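Local coordinates for beta-lactamase-related domain-containing protein (Bacteroides dorei DSM 17855, PDB 5TGF) that is a putative serine beta-lactamase-like hydrolase, probably acting through a nucleophilic serine of an SxxK motif, and can bind calcium, at residues P112-P117 against G148-Q153; N123-A128 against A196-G201. One frame throughout, in Å; residues are numbered along the deposited sequence.

Contact 1: P112-P117 against G148-Q153; sequences PYLPAP and GGLAMQ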
ATOM      1  N   PRO A 112      -2.178 -12.481  11.127  1.00 15.99           N
ATOM      2  CA  PRO A 112      -2.370 -11.897   9.797  1.00 15.64           C
ATOM      3  C   PRO A 112      -3.809 -11.821   9.274  1.00 17.29           C
ATOM      4  O   PRO A 112      -4.197 -10.788   8.727  1.00 17.00           O
ATOM      5  CB  PRO A 112      -1.536 -12.802   8.890  1.00 17.31           C
ATOM      6  CG  PRO A 112      -0.427 -13.304   9.788  1.00 17.36           C
ATOM      7  CD  PRO A 112      -1.132 -13.517  11.108  1.00 16.97           C
ATOM      8  N   TYR A 113      -4.532 -12.932   9.351  1.00 15.12           N
ATOM      9  CA  TYR A 113      -5.911 -13.037   8.844  1.00 14.70           C
ATOM     10  C   TYR A 113      -6.765 -13.845   9.819  1.00 15.47           C
ATOM     11  O   TYR A 113      -6.229 -14.525  10.708  1.00 16.41           O
ATOM     12  CB  TYR A 113      -5.926 -13.656   7.439  1.00 14.12           C
ATOM     13  CG  TYR A 113      -5.120 -12.828   6.473  1.00 15.18           C
ATOM     14  CD1 TYR A 113      -5.624 -11.605   5.977  1.00 17.90           C
ATOM     15  CD2 TYR A 113      -3.812 -13.165   6.175  1.00 15.50           C
ATOM     16  CE1 TYR A 113      -4.859 -10.805   5.155  1.00 16.93           C
ATOM     17  CE2 TYR A 113      -3.023 -12.351   5.383  1.00 16.10           C
ATOM     18  CZ  TYR A 113      -3.543 -11.162   4.876  1.00 16.52           C
ATOM     19  OH  TYR A 113      -2.743 -10.332   4.103  1.00 15.62           O
ATOM     20  N   LEU A 114      -8.086 -13.724   9.717  1.00 15.02           N
ATOM     21  CA  LEU A 114      -8.957 -14.507  10.630  1.00 17.61           C
ATOM     22  C   LEU A 114      -8.669 -16.030  10.434  1.00 15.90           C
ATOM     23  O   LEU A 114      -8.293 -16.428   9.349  1.00 14.26           O
ATOM     24  CB  LEU A 114     -10.432 -14.201  10.384  1.00 15.58           C
ATOM     25  CG  LEU A 114     -10.925 -12.776  10.676  1.00 16.46           C
ATOM     26  CD1 LEU A 114     -12.429 -12.754  10.431  1.00 17.96           C
ATOM     27  CD2 LEU A 114     -10.616 -12.289  12.070  1.00 17.37           C
ATOM     28  N   PRO A 115      -8.855 -16.858  11.485  1.00 17.05           N
ATOM     29  CA  PRO A 115      -8.716 -18.305  11.336  1.00 16.09           C
ATOM     30  C   PRO A 115      -9.757 -18.918  10.381  1.00 16.87           C
ATOM     31  O   PRO A 115     -10.947 -18.543  10.368  1.00 16.55           O
ATOM     32  CB  PRO A 115      -8.927 -18.843  12.738  1.00 16.58           C
ATOM     33  CG  PRO A 115      -9.057 -17.687  13.652  1.00 18.14           C
ATOM     34  CD  PRO A 115      -9.401 -16.499  12.800  1.00 18.73           C
ATOM     35  N   ALA A 116      -9.282 -19.819   9.559  1.00 16.88           N
ATOM     36  CA  ALA A 116     -10.123 -20.462   8.563  1.00 19.64           C
ATOM     37  C   ALA A 116     -11.275 -21.228   9.251  1.00 20.26           C
ATOM     38  O   ALA A 116     -11.125 -21.706  10.375  1.00 19.72           O
ATOM     39  CB  ALA A 116      -9.271 -21.385   7.695  1.00 22.45           C
ATOM     40  N   PRO A 117     -12.476 -21.207   8.655  1.00 17.14           N
ATOM     41  CA  PRO A 117     -12.772 -20.718   7.322  1.00 17.87           C
ATOM     42  C   PRO A 117     -13.280 -19.272   7.295  1.00 17.10           C
ATOM     43  O   PRO A 117     -13.757 -18.823   6.242  1.00 15.90           O
ATOM     44  CB  PRO A 117     -13.887 -21.664   6.861  1.00 19.06           C
ATOM     45  CG  PRO A 117     -14.636 -21.981   8.110  1.00 18.54           C
ATOM     46  CD  PRO A 117     -13.605 -21.983   9.217  1.00 19.89           C
ATOM     47  N   GLY A 148       0.391  -8.940   7.065  1.00 12.43           N
ATOM     48  CA  GLY A 148      -1.005  -9.334   7.212  1.00 14.45           C
ATOM     49  C   GLY A 148      -1.949  -8.186   7.056  1.00 13.98           C
ATOM     50  O   GLY A 148      -1.537  -7.118   6.610  1.00 15.20           O
ATOM     51  N   GLY A 149      -3.214  -8.440   7.368  1.00 14.22           N
ATOM     52  CA  GLY A 149      -4.309  -7.491   7.157  1.00 14.90           C
ATOM     53  C   GLY A 149      -5.102  -7.089   8.401  1.00 15.39           C
ATOM     54  O   GLY A 149      -5.659  -6.007   8.449  1.00 15.72           O
ATOM     55  N   LEU A 150      -5.130  -7.916   9.433  1.00 14.16           N
ATOM     56  CA  LEU A 150      -5.941  -7.579  10.608  1.00 13.23           C
ATOM     57  C   LEU A 150      -5.453  -6.363  11.376  1.00 12.58           C
ATOM     58  O   LEU A 150      -6.274  -5.599  11.876  1.00 12.43           O
ATOM     59  CB  LEU A 150      -6.089  -8.783  11.555  1.00 13.85           C
ATOM     60  CG  LEU A 150      -6.718 -10.055  10.961  1.00 13.47           C
ATOM     61  CD1 LEU A 150      -6.863 -11.115  12.046  1.00 14.10           C
ATOM     62  CD2 LEU A 150      -8.075  -9.722  10.375  1.00 15.57           C
ATOM     63  N   ALA A 151      -4.143  -6.213  11.554  1.00 11.78           N
ATOM     64  CA  ALA A 151      -3.625  -5.109  12.338  1.00 13.06           C
ATOM     65  C   ALA A 151      -4.025  -3.766  11.786  1.00 13.13           C
ATOM     66  O   ALA A 151      -4.327  -2.845  12.549  1.00 15.12           O
ATOM     67  CB  ALA A 151      -2.112  -5.191  12.475  1.00 12.74           C
HETATM   68  N   MSE A 152      -4.097  -3.646  10.464  1.00 13.75           N
HETATM   69  CA  MSE A 152      -4.474  -2.366   9.859  1.00 13.47           C
HETATM   70  C   MSE A 152      -5.920  -2.051  10.102  1.00 13.55           C
HETATM   71  O   MSE A 152      -6.309  -0.892  10.048  1.00 15.23           O
HETATM   72  CB  MSE A 152      -4.068  -2.289   8.385  1.00 13.78           C
HETATM   73  CG  MSE A 152      -2.543  -2.161   8.350  1.00 16.63           C
HETATM   74 SE   MSE A 152      -1.927  -2.035   6.492  0.70 23.79          SE
HETATM   75  CE  MSE A 152      -3.123  -0.644   5.807  1.00 22.45           C
ATOM     76  N   GLN A 153      -6.749  -3.078  10.336  1.00 14.49           N
ATOM     77  CA  GLN A 153      -8.143  -2.826  10.743  1.00 14.32           C
ATOM     78  C   GLN A 153      -8.197  -2.063  12.041  1.00 14.03           C
ATOM     79  O   GLN A 153      -8.975  -1.130  12.186  1.00 15.13           O
ATOM     80  CB  GLN A 153      -8.958  -4.110  10.889  1.00 12.75           C
ATOM     81  CG  GLN A 153      -9.006  -4.979   9.666  1.00 12.47           C
ATOM     82  CD  GLN A 153      -9.855  -4.395   8.572  1.00 13.14           C
ATOM     83  OE1 GLN A 153      -9.383  -3.583   7.766  1.00 15.28           O
ATOM     84  NE2 GLN A 153     -11.111  -4.811   8.522  1.00 14.28           N
TER

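Contact 2: N123-A128 against A196-G201; sequences NHLDSA and APMLGG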
ATOM      1  N   ASN A 123     -17.691  -4.410   6.546  1.00 17.65           N
ATOM      2  CA  ASN A 123     -17.832  -3.033   6.040  1.00 17.80           C
ATOM      3  C   ASN A 123     -17.876  -1.987   7.152  1.00 16.78           C
ATOM      4  O   ASN A 123     -17.954  -0.779   6.872  1.00 17.97           O
ATOM      5  CB  ASN A 123     -19.053  -2.929   5.149  1.00 18.06           C
ATOM      6  CG  ASN A 123     -18.883  -3.678   3.869  1.00 18.59           C
ATOM      7  OD1 ASN A 123     -17.869  -3.545   3.186  1.00 20.03           O
ATOM      8  ND2 ASN A 123     -19.895  -4.405   3.491  1.00 19.05           N
ATOM      9  N   HIS A 124     -17.721  -2.428   8.397  1.00 16.72           N
ATOM     10  CA  HIS A 124     -17.570  -1.505   9.514  1.00 17.33           C
ATOM     11  C   HIS A 124     -16.459  -1.928  10.422  1.00 16.97           C
ATOM     12  O   HIS A 124     -16.423  -3.079  10.916  1.00 17.80           O
ATOM     13  CB  HIS A 124     -18.880  -1.395  10.313  1.00 20.58           C
ATOM     14  CG  HIS A 124     -20.049  -1.007   9.480  1.00 21.33           C
ATOM     15  ND1 HIS A 124     -20.297   0.298   9.110  1.00 23.62           N
ATOM     16  CD2 HIS A 124     -20.984  -1.761   8.855  1.00 23.46           C
ATOM     17  CE1 HIS A 124     -21.314   0.325   8.264  1.00 24.61           C
ATOM     18  NE2 HIS A 124     -21.748  -0.912   8.098  1.00 23.43           N
ATOM     19  N   LEU A 125     -15.534  -1.015  10.669  1.00 16.74           N
ATOM     20  CA  LEU A 125     -14.369  -1.387  11.433  1.00 18.25           C
ATOM     21  C   LEU A 125     -14.656  -1.691  12.901  1.00 19.35           C
ATOM     22  O   LEU A 125     -13.964  -2.504  13.516  1.00 16.82           O
ATOM     23  CB  LEU A 125     -13.287  -0.331  11.288  1.00 16.92           C
ATOM     24  CG  LEU A 125     -12.711  -0.177   9.890  1.00 17.05           C
ATOM     25  CD1 LEU A 125     -11.575   0.844   9.967  1.00 17.37           C
ATOM     26  CD2 LEU A 125     -12.231  -1.516   9.334  1.00 17.08           C
ATOM     27  N   ASP A 126     -15.694  -1.074  13.472  1.00 20.33           N
ATOM     28  CA  ASP A 126     -16.010  -1.388  14.858  1.00 20.80           C
ATOM     29  C   ASP A 126     -16.355  -2.856  15.063  1.00 20.41           C
ATOM     30  O   ASP A 126     -15.892  -3.474  16.031  1.00 19.86           O
ATOM     31  CB  ASP A 126     -17.088  -0.456  15.436  1.00 24.49           C
ATOM     32  CG  ASP A 126     -18.462  -0.606  14.781  1.00 27.06           C
ATOM     33  OD1 ASP A 126     -18.626  -1.237  13.709  1.00 25.21           O
ATOM     34  OD2 ASP A 126     -19.404   0.011  15.330  1.00 27.93           O
ATOM     35  N   SER A 127     -17.116  -3.431  14.128  1.00 20.52           N
ATOM     36  CA  SER A 127     -17.398  -4.873  14.140  1.00 23.93           C
ATOM     37  C   SER A 127     -16.141  -5.728  13.852  1.00 21.19           C
ATOM     38  O   SER A 127     -15.915  -6.762  14.483  1.00 19.00           O
ATOM     39  CB  SER A 127     -18.477  -5.203  13.099  1.00 28.03           C
ATOM     40  OG  SER A 127     -19.682  -4.536  13.376  1.00 31.08           O
ATOM     41  N   ALA A 128     -15.319  -5.283  12.913  1.00 18.70           N
ATOM     42  CA  ALA A 128     -14.063  -6.013  12.605  1.00 18.06           C
ATOM     43  C   ALA A 128     -13.186  -6.109  13.825  1.00 16.95           C
ATOM     44  O   ALA A 128     -12.624  -7.160  14.097  1.00 16.22           O
ATOM     45  CB  ALA A 128     -13.294  -5.351  11.482  1.00 16.44           C
ATOM     46  N   ALA A 196      -9.741  -8.020   0.463  1.00 13.78           N
ATOM     47  CA  ALA A 196     -10.167  -7.877   1.854  1.00 14.06           C
ATOM     48  C   ALA A 196      -8.949  -8.151   2.738  1.00 13.73           C
ATOM     49  O   ALA A 196      -7.997  -8.762   2.254  1.00 12.82           O
ATOM     50  CB  ALA A 196     -11.268  -8.878   2.171  1.00 14.43           C
ATOM     51  N   PRO A 197      -8.925  -7.640   3.993  1.00 13.96           N
ATOM     52  CA  PRO A 197      -9.931  -6.814   4.667  1.00 13.53           C
ATOM     53  C   PRO A 197      -9.912  -5.381   4.152  1.00 12.71           C
ATOM     54  O   PRO A 197      -9.115  -5.064   3.274  1.00 12.69           O
ATOM     55  CB  PRO A 197      -9.527  -6.863   6.142  1.00 14.61           C
ATOM     56  CG  PRO A 197      -8.134  -7.310   6.173  1.00 17.43           C
ATOM     57  CD  PRO A 197      -7.759  -7.914   4.845  1.00 14.60           C
HETATM   58  N   MSE A 198     -10.784  -4.537   4.679  1.00 12.20           N
HETATM   59  CA  MSE A 198     -10.980  -3.164   4.114  1.00 13.54           C
HETATM   60  C   MSE A 198      -9.679  -2.457   3.786  1.00 12.27           C
HETATM   61  O   MSE A 198      -9.456  -2.036   2.640  1.00 11.79           O
HETATM   62  CB  MSE A 198     -11.841  -2.331   5.088  1.00 13.64           C
HETATM   63  CG  MSE A 198     -12.281  -1.013   4.446  1.00 15.10           C
HETATM   64 SE   MSE A 198     -13.172   0.177   5.750  0.68 19.81          SE
HETATM   65  CE  MSE A 198     -14.788  -0.919   5.975  1.00 19.30           C
ATOM     66  N   LEU A 199      -8.864  -2.173   4.795  1.00 12.42           N
ATOM     67  CA  LEU A 199      -7.708  -1.304   4.583  1.00 12.33           C
ATOM     68  C   LEU A 199      -6.661  -2.095   3.811  1.00 13.07           C
ATOM     69  O   LEU A 199      -6.017  -1.574   2.873  1.00 12.92           O
ATOM     70  CB  LEU A 199      -7.094  -0.804   5.893  1.00 14.12           C
ATOM     71  CG  LEU A 199      -7.704   0.519   6.452  1.00 16.16           C
ATOM     72  CD1 LEU A 199      -9.126   0.264   6.927  1.00 17.44           C
ATOM     73  CD2 LEU A 199      -6.862   1.109   7.565  1.00 16.21           C
ATOM     74  N   GLY A 200      -6.404  -3.307   4.276  1.00 11.44           N
ATOM     75  CA  GLY A 200      -5.258  -4.052   3.733  1.00 14.07           C
ATOM     76  C   GLY A 200      -5.430  -4.431   2.266  1.00 12.51           C
ATOM     77  O   GLY A 200      -4.470  -4.450   1.498  1.00 14.34           O
ATOM     78  N   GLY A 201      -6.665  -4.703   1.865  1.00 12.28           N
ATOM     79  CA  GLY A 201      -6.943  -5.223   0.559  1.00 12.89           C
ATOM     80  C   GLY A 201      -8.212  -4.769  -0.126  1.00 12.49           C
ATOM     81  O   GLY A 201      -8.484  -5.254  -1.203  1.00 13.55           O
TER

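Contact 1: P112-P117 against G148-Q153
In the helical domain of this beta-lactamase-like fold, the loop 112-117 meets the two glycines that follow Tyr147 and the start of helix 150-163; Tyr147 is the probable second-hydroxyl tyrosine of an SxxK-type site whose likely serine and lysine are Ser58 and Lys61. A bifurcated acceptor carries the polar part. Pro112 O accepts a hydrogen bond from Gly149 N at 2.9 Å, nearly straight (N-H...O 166°) and in the carbonyl plane on a lone pair. Leu150 N donates a second to Pro112 O at 3.1 Å, from 38° above the plane, off the lone pair. Two successive amides at the helix start thus share one oxygen, which fixes the loop against the backbone just beyond Tyr147. The chain comes close here because Gly148 has no side chain: its CA lies 3.9 Å from Pro112 CA. The Tyr113 ring leans obliquely on the glycine pair, with CE1 3.6 Å from Gly149 N and OH 3.7 Å from Gly148 CA. Its side chain also touches residues of the probable SxxK site and lies near a bound glycerol, probably from the crystallisation liquor, consistent with a place at the pocket wall. Beyond the polar grip, Leu150 runs toward the loop and sets CD1 3.5 Å from Tyr113 C. Leu114 crosses it at about a right angle, its CD2 3.9 Å from Leu150 CD1. Leu114 also rests on Glu131 of helix 125-133, while farther along helix 150-163 Met152 packs on Lys61 and Ala64 of helix 60-74.

Contact 2: N123-A128 against A196-G201
Apolar packing supplies the side-chain contacts between the first turn of helix 125-133 and the short helix 198-201 in the helical domain. Leu125 points toward the other segment and divides its branches: CD2 lies 4.1 Å from the selenium SE of selenomethionine Met198, and CD1 lies 3.9 Å from Leu199 CD1. It crosses Met198 obliquely and Leu199 at about a right angle. Met198 is extended through chi1 and chi2, with CG anti to the backbone N (-170°), and then bends at chi3 (-69°), which swings its methyl toward the loop before helix 125-133. There a methyl-to-carbonyl contact forms, Met198 CE sitting 3.3 Å from Asn123 O. The polar side chains bond to other parts of the chain: Asn123 OD1 accepts from Val189 N, and His124 ND1 is hydrogen-bonded to Glu166 OE2. From the short helix, Gly200 O accepts from Lys61 NZ, the probable lysine of the SxxK motif. Leu199 further packs on Ala64 and Ile68 of helix 60-74, and both leucines touch Phe167. The contact itself is therefore dispersion packing, of aliphatic side chains and the selenium that stands in for methionine sulfur, with a methyl against a carbonyl oxygen, while polar groups find partners outside the two segments, one of them the probable lysine.

Contacts 1 and 2 have centres about 10 Å apart on the same side of the chain's centre, and their segments alternate along the chain: 112-117, 123-128, 148-153, 196-201. Helices 125-133 and 150-163 are consecutive, so the polypeptide crosses between the contacts before closing either. Gln153 joins them, its OE1 accepting a weak hydrogen bond from Leu199 N and its CD lying 3.5 Å from Pro197 CB; Met152 O also lies 3.2 Å from Leu199 CD2. Helix 60-74, bearing Lys61, is a common neighbour of both contacts. Together they join loops and helix N-termini from separate parts of the helical domain beside the probable active site.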